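Local coordinates for protein 1-deoxy-D-xylulose 5-phosphate reductoisomerase (Moraxella catarrhalis, PDB 4ZQG) that catalyses the NAD(P)H-dependent rearrangement and reduction of 1-deoxy-D-xylulose 5-phosphate to 2-C-methyl-D-erythritol 4-phosphate, a step of the MEP pathway of isoprenoid synthesis, at residues I222-A227 / A349-K354; N343-E348 / A404-L409; K200-A205 / L316-C321; K232-I237 / I337-A342. All blocks are in the same frame, centred on the assembly; numbering follows the deposited sequence.

Overall arrangement
Three of the four contacts share helix 333-351, which runs from contact 4 (232-237 / 337-342) through contact 2 (343-348 / 404-409) to contact 1 (222-227 / 349-354). Contact 3 (200-205 / 316-321) joins the end of helix 199-203 to the turn entering helix 320-331, the helix that precedes 333-351. Contact 4 is nested within the loop closed by contact 1, contact 1 crosses contacts 2 and 3, and contact 3 crosses contact 4 and precedes contact 2. Their centres lie about 11 to 17 Å apart. Contacts 1, 3 and 4 join the catalytic region to the C-terminal helices, and contact 2 packs those helices together. Contacts 1 and 4 also reach fosmidomycin in the active site.

Contact 1 of 4, residues I222-A227 / A349-K354; sequences ISIDSA and AFLAEK. With NAD (nicotinamide-adenine-dinucleotide), chain C; FOM (3-[formyl(hydroxy)amino]propylphosphonic acid), chain E.
Ile224 packs against Phe350 and Leu351, joining helix 220-228 to the last turn of helix 333-351. The apolar part of the contact rests on the ethyl arm of one isoleucine, its CG1 and its CD1. CG1 lies beside the backbone N (chi1 -62°), which directs the arm across to the other helix. Ile224 CD1 comes within 3.9 Å of Phe350 CD2 and approaches the ring obliquely, while Ile224 CG1 is 3.9 Å from Leu351 CD2, the two side chains lying alongside with opposite headings. Ala210 and Val207 of helix 207-211 adjoin this group.

Polar contacts begin at the end of helix 333-351, where Glu353 takes a positive phi of 72° in a Schellman motif, with Glu353 N bonded to Phe350 O at 2.8 Å and Lys354 N to Ala349 O at 3.0 Å. A polar tie runs between the helices a little further back, where Asn343 ND2 of helix 333-351 donates to Asp225 OD1.

Ligand contacts occupy a different side of helix 220-228. Ile222 CD1 sits over one face of the nicotinamide ring, 3.4 Å from NAD C6N, and is also 3.6 Å from FOM O2. One turn on, Ser226 OG donates a 2.6 Å hydrogen bond to the phosphonate oxygen FOM OP3. Helix 220-228 thus has one side in the joint cofactor and inhibitor pocket of the reductoisomerase and another packed on the C-terminal helical domain.

Contact 2 of 4, residues N343-E348 / A404-L409; sequences NEIAVE and AKIKLL
Ile406 of helix 387-409 reaches toward Ile345 and Ala346 of helix 333-351, and its side chain takes part in every pairing of the contact. The nearest alpha carbons, Ala346 CA and Ile406 CA, are 7.5 Å apart, a spacing that one isoleucine arm can bridge. From CB, which itself stays clear of the opposite segment, the chain divides. The CG2 methyl is anti to the backbone N, while CG1 lies beside that N and is directed across the gap; a nearly extended second torsion (chi2 157°) then carries the terminal methyl forward.

That methyl does the touching. Ile406 CD1 and Ile345 CG2 are modelled at 3.3 Å, shorter than two methyl groups normally allow, so the exact separation is doubtful; the two side chains cross at a slant. The same CD1 lies 4.0 Å from Ile345 O and 4.2 Å from Ala346 CA, so it rests against the helix backbone as well as against a side chain. Ala349 CB, one turn further along, closes in on Ile406 CD1 at 4.0 Å.

Ile363 of helix 359-368 and Ile355 also pack on Ile406, while Ile345 touches Arg399 and Ala402 earlier in helix 387-409. Salt bridges from Glu344 to Arg399 and from Lys405 to Asp370 accompany the apolar contact. Helices 333-351, 359-368 and 387-409 therefore converge here within the C-terminal helical domain.

Contact 3 of 4, residues K200-A205 / L316-C321; sequences KQMQNA and LDKFAC
Met202 CA and Lys318 CA, at 9.5 Å, are the nearest pair of alpha carbons between the end of helix 199-203 and the turn that leads into helix 320-331, a separation spanned by side chains alone. The contact ties a short helix of the catalytic domain to the entrance of the C-terminal helical domain, and it is built on a methionine laid against a lysine and a phenylalanine.

Met202 points toward the opposite segment, and its chain runs extended through chi2 before bending at the thioether (chi3 90°). This bend separates the duties of the last two atoms: Met202 SD lies 4.0 Å from Lys318 CG, and Met202 CE turns on to Phe319 CE2, also at 4.0 Å. The methionine crosses the phenylalanine side chain at about a right angle, and its methyl comes to the ring obliquely.

Lys318 serves the contact with its aliphatic part. Its CG sits 4.3 Å above the plane of the Phe319 ring, over the centre; the same methylene touches the sulfur on one side and, roughly at right angles to that, lies over the aromatic face of the next residue. Beyond CG the chain bends at three successive torsions, and NZ is held by the backbone oxygens of Lys197 and Leu195. This draws the charged end to the chain just ahead of helix 199-203 and adds a polar link between the same two regions. Phe194 also packs on Met202, and Met229 on Phe319. A carbonyl completes the meeting point, Ala227 O packing against both Met202 CE and Phe319 CE2.

Contact 4 of 4, residues K232-I237 / I337-A342; sequences KGLELI and IALNTA. With MG (magnesium ion), chain D; FOM (3-[formyl(hydroxy)amino]propylphosphonic acid), chain E.
Leu339 holds CG anti to its backbone N (chi1 179°), which sends its CD2 methyl toward Leu234 and Ile237; Leu234 keeps CG, and Ile237 its CG1, beside the backbone N. The arrangement is a buried helix-helix packing between helix 230-243 of the catalytic domain and helix 333-351 of the C-terminal helical domain. The segments run roughly antiparallel, at 145°, with axes 11.2 Å apart.

Leu339 CD2 touches two methyls of the other helix, set roughly at right angles as seen from it: Leu234 CD2 at 3.9 Å and Ile237 CD1 at 3.8 Å. Asn340 crosses Leu234 at about a right angle and brings OD1 to 3.9 Å from Leu234 CD2, while its ND2 is bonded to Glu344.

Another side of helix 230-243 lines the active site. Glu235 OE2 binds magnesium at 2.1 Å, together with Asp154, Glu156 and two oxygens of fosmidomycin. Lys232 NZ donates to FOM OP2 at 3.0 Å and also forms a salt bridge with Glu156. One glutamate carboxylate is thereby shared between metal and lysine: Lys232 NZ meets Glu235 OE1 at 2.6 Å, on the syn side and 18° out of the carboxylate plane.

Contact 1 of 4, residues I222-A227 / A349-K354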
# COMPACT_ATOMS: atom_id res chain seq x y z
N ILE A 222 12.05 -19.36 14.29
CA ILE A 222 11.91 -18.21 13.44
C ILE A 222 12.95 -17.18 13.85
O ILE A 222 13.56 -16.56 13.02
CB ILE A 222 10.45 -17.65 13.41
CG1 ILE A 222 10.23 -16.85 12.14
CG2 ILE A 222 10.14 -16.77 14.59
CD1 ILE A 222 8.80 -16.37 11.93
N SER A 223 13.23 -17.05 15.12
CA SER A 223 14.26 -16.13 15.50
C SER A 223 15.59 -16.46 14.84
O SER A 223 16.22 -15.58 14.27
CB SER A 223 14.37 -16.02 17.05
OG SER A 223 13.28 -15.24 17.56
N ILE A 224 16.02 -17.71 14.88
CA ILE A 224 17.33 -18.11 14.31
C ILE A 224 17.35 -18.02 12.78
O ILE A 224 18.32 -17.60 12.14
CB ILE A 224 17.70 -19.54 14.74
CG1 ILE A 224 17.84 -19.63 16.28
CG2 ILE A 224 19.00 -19.99 14.08
CD1 ILE A 224 19.03 -18.87 16.84
N ASP A 225 16.23 -18.44 12.21
CA ASP A 225 16.01 -18.32 10.81
C ASP A 225 16.14 -16.87 10.28
O ASP A 225 16.53 -16.63 9.11
CB ASP A 225 14.64 -18.88 10.51
CG ASP A 225 14.61 -20.39 10.49
OD1 ASP A 225 15.72 -21.04 10.49
OD2 ASP A 225 13.44 -20.90 10.45
N SER A 226 15.79 -15.91 11.12
CA SER A 226 15.93 -14.52 10.75
C SER A 226 17.41 -14.12 10.76
O SER A 226 17.90 -13.50 9.84
CB SER A 226 15.09 -13.65 11.67
OG SER A 226 15.42 -12.31 11.44
N ALA A 227 18.13 -14.54 11.79
CA ALA A 227 19.59 -14.34 11.84
C ALA A 227 20.36 -14.82 10.59
O ALA A 227 21.29 -14.17 10.16
CB ALA A 227 20.16 -14.99 13.11
N ALA A 349 20.15 -28.14 16.41
CA ALA A 349 21.57 -28.27 16.65
C ALA A 349 22.31 -26.99 16.99
O ALA A 349 23.31 -27.05 17.65
CB ALA A 349 22.25 -28.97 15.47
N PHE A 350 21.87 -25.84 16.50
CA PHE A 350 22.57 -24.61 16.86
C PHE A 350 22.25 -24.21 18.29
O PHE A 350 23.15 -23.92 19.08
CB PHE A 350 22.19 -23.46 15.92
CG PHE A 350 22.87 -22.17 16.30
CD1 PHE A 350 24.21 -22.00 16.05
CD2 PHE A 350 22.17 -21.17 16.96
CE1 PHE A 350 24.84 -20.84 16.42
CE2 PHE A 350 22.79 -20.01 17.34
CZ PHE A 350 24.13 -19.84 17.07
N LEU A 351 20.96 -24.20 18.60
CA LEU A 351 20.44 -23.92 19.95
C LEU A 351 20.93 -24.91 21.05
O LEU A 351 21.10 -24.53 22.22
CB LEU A 351 18.92 -23.94 19.92
CG LEU A 351 18.19 -22.98 18.99
CD1 LEU A 351 16.85 -23.60 18.61
CD2 LEU A 351 17.99 -21.62 19.66
N ALA A 352 21.14 -26.17 20.67
CA ALA A 352 21.78 -27.15 21.54
C ALA A 352 23.30 -26.94 21.61
O ALA A 352 23.97 -27.62 22.35
CB ALA A 352 21.46 -28.55 21.05
N GLU A 353 23.85 -26.00 20.83
CA GLU A 353 25.26 -25.60 20.92
C GLU A 353 26.21 -26.65 20.38
O GLU A 353 27.34 -26.74 20.81
CB GLU A 353 25.64 -25.19 22.36
CG GLU A 353 24.67 -24.17 22.98
CD GLU A 353 25.17 -23.53 24.27
OE1 GLU A 353 24.38 -23.47 25.24
OE2 GLU A 353 26.33 -23.07 24.32
N LYS A 354 25.73 -27.42 19.40
CA LYS A 354 26.52 -28.46 18.72
C LYS A 354 27.21 -27.96 17.45
O LYS A 354 28.28 -28.45 17.08
CB LYS A 354 25.64 -29.68 18.40
CG LYS A 354 25.30 -30.58 19.60
CD LYS A 354 24.19 -31.58 19.29
CE LYS A 354 23.77 -32.38 20.50
NZ LYS A 354 24.80 -33.40 20.85
PA NAD C . 6.65 -20.84 19.33
O1A NAD C . 7.87 -21.70 19.35
O2A NAD C . 6.57 -19.58 20.16
O5B NAD C . 5.30 -21.71 19.57
C5B NAD C . 4.98 -22.89 18.85
C4B NAD C . 3.62 -23.45 19.31
O4B NAD C . 3.47 -24.74 18.68
C3B NAD C . 3.51 -23.66 20.82
O3B NAD C . 2.20 -23.39 21.31
C2B NAD C . 3.84 -25.14 20.99
O2B NAD C . 3.09 -25.77 22.03
C1B NAD C . 3.48 -25.78 19.66
N9A NAD C . 4.42 -26.88 19.30
C8A NAD C . 5.76 -26.80 19.32
N7A NAD C . 6.33 -27.98 18.96
C5A NAD C . 5.34 -28.84 18.70
C6A NAD C . 5.30 -30.26 18.29
N6A NAD C . 6.47 -30.95 18.07
N1A NAD C . 4.07 -30.79 18.15
C2A NAD C . 2.93 -30.09 18.40
N3A NAD C . 2.89 -28.80 18.80
C4A NAD C . 4.07 -28.13 18.95
O3 NAD C . 6.41 -20.48 17.77
PN NAD C . 6.05 -19.07 17.09
O1N NAD C . 7.33 -18.27 17.12
O2N NAD C . 4.72 -18.61 17.64
O5D NAD C . 5.83 -19.63 15.60
C5D NAD C . 4.60 -20.24 15.19
C4D NAD C . 4.54 -20.33 13.67
O4D NAD C . 4.19 -19.08 13.07
C3D NAD C . 5.89 -20.73 13.10
O3D NAD C . 5.64 -21.56 11.97
C2D NAD C . 6.53 -19.41 12.72
O2D NAD C . 7.53 -19.59 11.70
C1D NAD C . 5.31 -18.58 12.31
N1N NAD C . 5.51 -17.14 12.53
C2N NAD C . 5.73 -16.65 13.77
C3N NAD C . 5.95 -15.27 13.97
C7N NAD C . 6.18 -14.68 15.34
O7N NAD C . 6.07 -13.47 15.50
N7N NAD C . 6.47 -15.46 16.38
C4N NAD C . 5.93 -14.43 12.87
C5N NAD C . 5.69 -14.97 11.63
C6N NAD C . 5.48 -16.32 11.46
O2 FOM E . 8.90 -13.33 9.94
N1 FOM E . 8.67 -12.20 10.70
C1 FOM E . 7.56 -11.60 10.67
O1 FOM E . 6.65 -11.99 9.96
C2 FOM E . 9.83 -11.73 11.45
C3 FOM E . 10.78 -11.43 10.28
C4 FOM E . 12.17 -11.12 10.75
PA1 FOM E . 13.12 -10.96 9.25
OP1 FOM E . 12.55 -9.68 8.49
OP2 FOM E . 12.80 -12.06 8.35
OP3 FOM E . 14.73 -10.84 9.47

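Contact 2 of 4, residues N343-E348 / A404-L409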
# COMPACT_ATOMS: atom_id res chain seq x y z
N ASN A 343 17.19 -27.74 7.62
CA ASN A 343 17.30 -26.52 8.41
C ASN A 343 16.72 -26.69 9.82
O ASN A 343 17.34 -26.26 10.79
CB ASN A 343 16.61 -25.36 7.66
CG ASN A 343 16.56 -24.06 8.45
OD1 ASN A 343 17.56 -23.31 8.54
ND2 ASN A 343 15.37 -23.78 9.01
N GLU A 344 15.55 -27.31 9.93
CA GLU A 344 14.95 -27.69 11.24
C GLU A 344 15.93 -28.45 12.13
O GLU A 344 15.91 -28.25 13.33
CB GLU A 344 13.67 -28.54 11.08
CG GLU A 344 12.40 -27.70 10.94
CD GLU A 344 11.08 -28.49 10.92
OE1 GLU A 344 10.98 -29.54 11.57
OE2 GLU A 344 10.13 -28.01 10.26
N ILE A 345 16.79 -29.28 11.51
CA ILE A 345 17.79 -30.07 12.21
C ILE A 345 19.01 -29.24 12.54
O ILE A 345 19.54 -29.36 13.62
CB ILE A 345 18.21 -31.37 11.42
CG1 ILE A 345 17.10 -32.44 11.44
CG2 ILE A 345 19.51 -31.96 11.96
CD1 ILE A 345 16.58 -32.87 12.81
N ALA A 346 19.49 -28.41 11.64
CA ALA A 346 20.67 -27.63 12.03
C ALA A 346 20.29 -26.51 13.03
O ALA A 346 21.17 -25.97 13.70
CB ALA A 346 21.42 -27.09 10.83
N VAL A 347 19.00 -26.19 13.16
CA VAL A 347 18.56 -25.24 14.23
C VAL A 347 18.49 -25.88 15.62
O VAL A 347 19.05 -25.32 16.56
CB VAL A 347 17.20 -24.55 13.94
CG2 VAL A 347 17.38 -23.56 12.79
N GLU A 348 17.83 -27.05 15.73
CA GLU A 348 17.83 -27.81 16.99
C GLU A 348 19.29 -27.94 17.40
O GLU A 348 19.63 -27.82 18.57
CB GLU A 348 17.20 -29.23 16.86
CG GLU A 348 15.74 -29.29 16.41
N ALA A 404 23.23 -37.04 10.20
CA ALA A 404 24.50 -37.64 9.80
C ALA A 404 25.49 -36.61 9.30
O ALA A 404 26.65 -36.69 9.62
CB ALA A 404 24.30 -38.71 8.74
N LYS A 405 25.02 -35.67 8.49
CA LYS A 405 25.88 -34.63 7.95
C LYS A 405 26.49 -33.82 9.08
O LYS A 405 27.65 -33.40 9.01
CB LYS A 405 25.10 -33.66 7.08
CG LYS A 405 24.50 -34.22 5.79
CD LYS A 405 25.43 -35.10 4.98
CE LYS A 405 24.77 -35.46 3.64
NZ LYS A 405 25.78 -35.86 2.62
N ILE A 406 25.68 -33.58 10.11
CA ILE A 406 26.11 -32.78 11.25
C ILE A 406 27.26 -33.47 11.94
O ILE A 406 28.32 -32.86 12.07
CB ILE A 406 24.96 -32.47 12.23
CG1 ILE A 406 24.10 -31.34 11.67
CG2 ILE A 406 25.50 -32.06 13.60
CD1 ILE A 406 22.70 -31.31 12.20
N LYS A 407 27.05 -34.73 12.32
CA LYS A 407 28.08 -35.58 12.95
C LYS A 407 29.35 -35.63 12.09
O LYS A 407 30.47 -35.48 12.58
CB LYS A 407 27.56 -37.00 13.23
N LEU A 408 29.18 -35.80 10.79
CA LEU A 408 30.30 -35.83 9.88
C LEU A 408 31.13 -34.53 9.90
O LEU A 408 32.35 -34.59 9.76
CB LEU A 408 29.80 -36.09 8.46
CG LEU A 408 30.12 -37.46 7.85
CD1 LEU A 408 29.35 -37.68 6.56
CD2 LEU A 408 31.62 -37.65 7.62
N LEU A 409 30.45 -33.37 10.05
CA LEU A 409 31.11 -32.05 9.92
C LEU A 409 32.00 -31.77 11.12
O LEU A 409 33.17 -31.38 10.97
CB LEU A 409 30.09 -30.91 9.76

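Contact 3 of 4, residues K200-A205 / L316-C321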
# COMPACT_ATOMS: atom_id res chain seq x y z
N LYS A 200 32.90 -13.38 9.82
CA LYS A 200 33.72 -13.84 10.92
C LYS A 200 32.95 -13.76 12.23
O LYS A 200 32.99 -14.69 13.03
CB LYS A 200 35.02 -13.02 11.01
CG LYS A 200 35.95 -13.09 9.78
CD LYS A 200 35.72 -11.98 8.76
N GLN A 201 32.23 -12.66 12.45
CA GLN A 201 31.51 -12.48 13.72
C GLN A 201 30.22 -13.34 13.86
O GLN A 201 29.76 -13.62 14.98
CB GLN A 201 31.21 -10.99 13.97
CG GLN A 201 30.78 -10.66 15.40
CD GLN A 201 30.87 -9.17 15.72
OE1 GLN A 201 31.13 -8.34 14.84
NE2 GLN A 201 30.66 -8.83 16.99
N MET A 202 29.66 -13.76 12.72
CA MET A 202 28.52 -14.68 12.74
C MET A 202 29.01 -16.07 13.13
O MET A 202 28.35 -16.75 13.94
CB MET A 202 27.84 -14.77 11.36
CG MET A 202 27.15 -13.52 10.84
SD MET A 202 26.59 -13.82 9.14
CE MET A 202 24.94 -14.48 9.33
N GLN A 203 30.13 -16.51 12.55
CA GLN A 203 30.81 -17.75 12.94
C GLN A 203 30.72 -17.98 14.47
O GLN A 203 30.27 -19.04 14.90
CB GLN A 203 32.28 -17.76 12.47
CG GLN A 203 32.52 -18.42 11.10
CD GLN A 203 33.70 -17.82 10.29
OE1 GLN A 203 34.62 -17.23 10.83
NE2 GLN A 203 33.64 -17.99 8.97
N ASN A 204 31.12 -16.97 15.25
CA ASN A 204 31.28 -17.10 16.70
C ASN A 204 30.05 -16.70 17.49
O ASN A 204 30.13 -16.49 18.69
CB ASN A 204 32.42 -16.21 17.20
CG ASN A 204 33.73 -16.44 16.47
OD1 ASN A 204 33.74 -16.90 15.33
ND2 ASN A 204 34.84 -16.10 17.12
N ALA A 205 28.92 -16.55 16.81
CA ALA A 205 27.71 -16.10 17.46
C ALA A 205 27.28 -17.03 18.60
O ALA A 205 27.22 -18.24 18.44
CB ALA A 205 26.59 -15.98 16.44
N LEU A 316 24.27 -12.10 -0.83
CA LEU A 316 23.96 -13.52 -0.93
C LEU A 316 25.12 -14.42 -0.50
O LEU A 316 24.89 -15.52 0.01
CB LEU A 316 23.53 -13.92 -2.35
CG LEU A 316 22.12 -13.60 -2.89
CD1 LEU A 316 21.06 -13.61 -1.80
CD2 LEU A 316 22.07 -12.28 -3.65
N ASP A 317 26.36 -13.96 -0.69
CA ASP A 317 27.49 -14.72 -0.16
C ASP A 317 27.28 -14.87 1.33
O ASP A 317 27.33 -15.98 1.85
CB ASP A 317 28.83 -14.05 -0.47
CG ASP A 317 29.08 -13.95 -1.96
OD1 ASP A 317 29.87 -13.08 -2.39
OD2 ASP A 317 28.44 -14.73 -2.70
N LYS A 318 27.00 -13.75 1.99
CA LYS A 318 26.80 -13.74 3.42
C LYS A 318 25.51 -14.47 3.85
O LYS A 318 25.48 -15.07 4.90
CB LYS A 318 26.85 -12.30 3.95
CG LYS A 318 26.78 -12.18 5.46
CD LYS A 318 26.02 -10.95 5.92
CE LYS A 318 26.94 -9.74 6.15
NZ LYS A 318 26.98 -9.42 7.62
N PHE A 319 24.45 -14.46 3.05
CA PHE A 319 23.21 -15.14 3.46
C PHE A 319 22.85 -16.28 2.51
O PHE A 319 21.80 -16.27 1.86
CB PHE A 319 22.07 -14.13 3.54
CG PHE A 319 22.27 -13.09 4.59
CD1 PHE A 319 22.50 -11.78 4.24
CD2 PHE A 319 22.25 -13.42 5.92
CE1 PHE A 319 22.68 -10.81 5.20
CE2 PHE A 319 22.44 -12.46 6.89
CZ PHE A 319 22.65 -11.15 6.53
N ALA A 320 23.73 -17.29 2.48
CA ALA A 320 23.63 -18.43 1.59
C ALA A 320 22.29 -19.15 1.70
O ALA A 320 21.77 -19.67 0.71
CB ALA A 320 24.76 -19.39 1.88
N CYS A 321 21.75 -19.17 2.91
CA CYS A 321 20.45 -19.75 3.15
C CYS A 321 19.43 -19.24 2.16
O CYS A 321 18.56 -19.98 1.71
CB CYS A 321 20.00 -19.47 4.59
SG CYS A 321 20.65 -20.71 5.74

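Contact 4 of 4, residues K232-I237 / I337-A342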
# COMPACT_ATOMS: atom_id res chain seq x y z
N LYS A 232 13.55 -15.70 5.26
CA LYS A 232 13.13 -15.13 4.01
C LYS A 232 13.05 -16.19 2.93
O LYS A 232 12.12 -16.19 2.12
CB LYS A 232 14.04 -14.00 3.59
CG LYS A 232 13.31 -12.81 3.00
CD LYS A 232 12.06 -12.43 3.76
CE LYS A 232 12.37 -12.13 5.22
NZ LYS A 232 11.18 -11.56 5.91
N GLY A 233 13.98 -17.13 2.98
CA GLY A 233 13.99 -18.29 2.09
C GLY A 233 12.68 -19.00 2.12
O GLY A 233 12.09 -19.31 1.10
N LEU A 234 12.22 -19.25 3.32
CA LEU A 234 11.03 -20.06 3.53
C LEU A 234 9.83 -19.24 3.13
O LEU A 234 8.85 -19.76 2.60
CB LEU A 234 10.91 -20.44 5.01
CG LEU A 234 12.00 -21.39 5.53
CD1 LEU A 234 11.81 -21.56 7.01
CD2 LEU A 234 11.96 -22.76 4.87
N GLU A 235 9.91 -17.95 3.46
CA GLU A 235 8.86 -17.02 3.12
C GLU A 235 8.72 -16.90 1.61
O GLU A 235 7.61 -16.80 1.08
CB GLU A 235 9.13 -15.69 3.80
CG GLU A 235 8.70 -15.76 5.26
CD GLU A 235 9.00 -14.52 6.02
OE1 GLU A 235 9.55 -13.56 5.45
OE2 GLU A 235 8.70 -14.54 7.19
N LEU A 236 9.86 -17.00 0.94
CA LEU A 236 9.88 -17.03 -0.52
C LEU A 236 9.06 -18.22 -1.05
O LEU A 236 8.20 -18.05 -1.93
CB LEU A 236 11.33 -16.99 -1.03
CG LEU A 236 11.59 -17.35 -2.46
CD1 LEU A 236 10.80 -16.39 -3.33
CD2 LEU A 236 13.06 -17.23 -2.79
N ILE A 237 9.29 -19.41 -0.49
CA ILE A 237 8.53 -20.55 -0.94
C ILE A 237 7.07 -20.46 -0.54
O ILE A 237 6.19 -20.78 -1.34
CB ILE A 237 9.17 -21.84 -0.45
CG1 ILE A 237 10.54 -21.99 -1.09
CG2 ILE A 237 8.29 -23.03 -0.76
CD1 ILE A 237 11.54 -22.68 -0.18
N ILE A 337 11.44 -29.55 1.07
CA ILE A 337 11.45 -30.44 2.21
C ILE A 337 12.88 -30.69 2.64
O ILE A 337 13.25 -30.44 3.78
CB ILE A 337 10.72 -31.73 1.88
CG1 ILE A 337 9.24 -31.41 1.75
CG2 ILE A 337 10.99 -32.80 2.94
CD1 ILE A 337 8.44 -32.50 1.11
N ALA A 338 13.71 -31.15 1.73
CA ALA A 338 15.11 -31.26 2.04
C ALA A 338 15.52 -29.97 2.71
O ALA A 338 16.13 -30.01 3.75
CB ALA A 338 15.94 -31.49 0.78
N LEU A 339 15.14 -28.83 2.14
CA LEU A 339 15.57 -27.53 2.66
C LEU A 339 15.09 -27.26 4.08
O LEU A 339 15.88 -26.94 4.96
CB LEU A 339 15.06 -26.37 1.79
CG LEU A 339 15.44 -24.96 2.28
CD1 LEU A 339 16.71 -24.46 1.61
CD2 LEU A 339 14.30 -23.98 2.04
N ASN A 340 13.78 -27.35 4.26
CA ASN A 340 13.17 -26.99 5.51
C ASN A 340 13.57 -27.90 6.68
O ASN A 340 13.99 -27.41 7.74
CB ASN A 340 11.67 -27.04 5.41
CG ASN A 340 11.03 -26.74 6.73
OD1 ASN A 340 11.35 -25.71 7.35
ND2 ASN A 340 10.20 -27.66 7.22
N THR A 341 13.47 -29.21 6.44
CA THR A 341 13.92 -30.21 7.40
C THR A 341 15.41 -30.16 7.67
O THR A 341 15.82 -30.14 8.82
CB THR A 341 13.54 -31.63 6.97
OG1 THR A 341 12.12 -31.69 6.79
CG2 THR A 341 13.93 -32.61 8.02
N ALA A 342 16.26 -30.14 6.66
CA ALA A 342 17.67 -30.05 6.98
C ALA A 342 17.81 -28.88 7.95
O ALA A 342 18.38 -29.03 9.01
CB ALA A 342 18.53 -29.86 5.74
MG MG D . 7.48 -13.21 8.35
O2 FOM E . 8.90 -13.33 9.94
N1 FOM E . 8.67 -12.20 10.70
C1 FOM E . 7.56 -11.60 10.67
O1 FOM E . 6.65 -11.99 9.96
C2 FOM E . 9.83 -11.73 11.45
C3 FOM E . 10.78 -11.43 10.28
C4 FOM E . 12.17 -11.12 10.75
PA1 FOM E . 13.12 -10.96 9.25
OP1 FOM E . 12.55 -9.68 8.49
OP2 FOM E . 12.80 -12.06 8.35
OP3 FOM E . 14.73 -10.84 9.47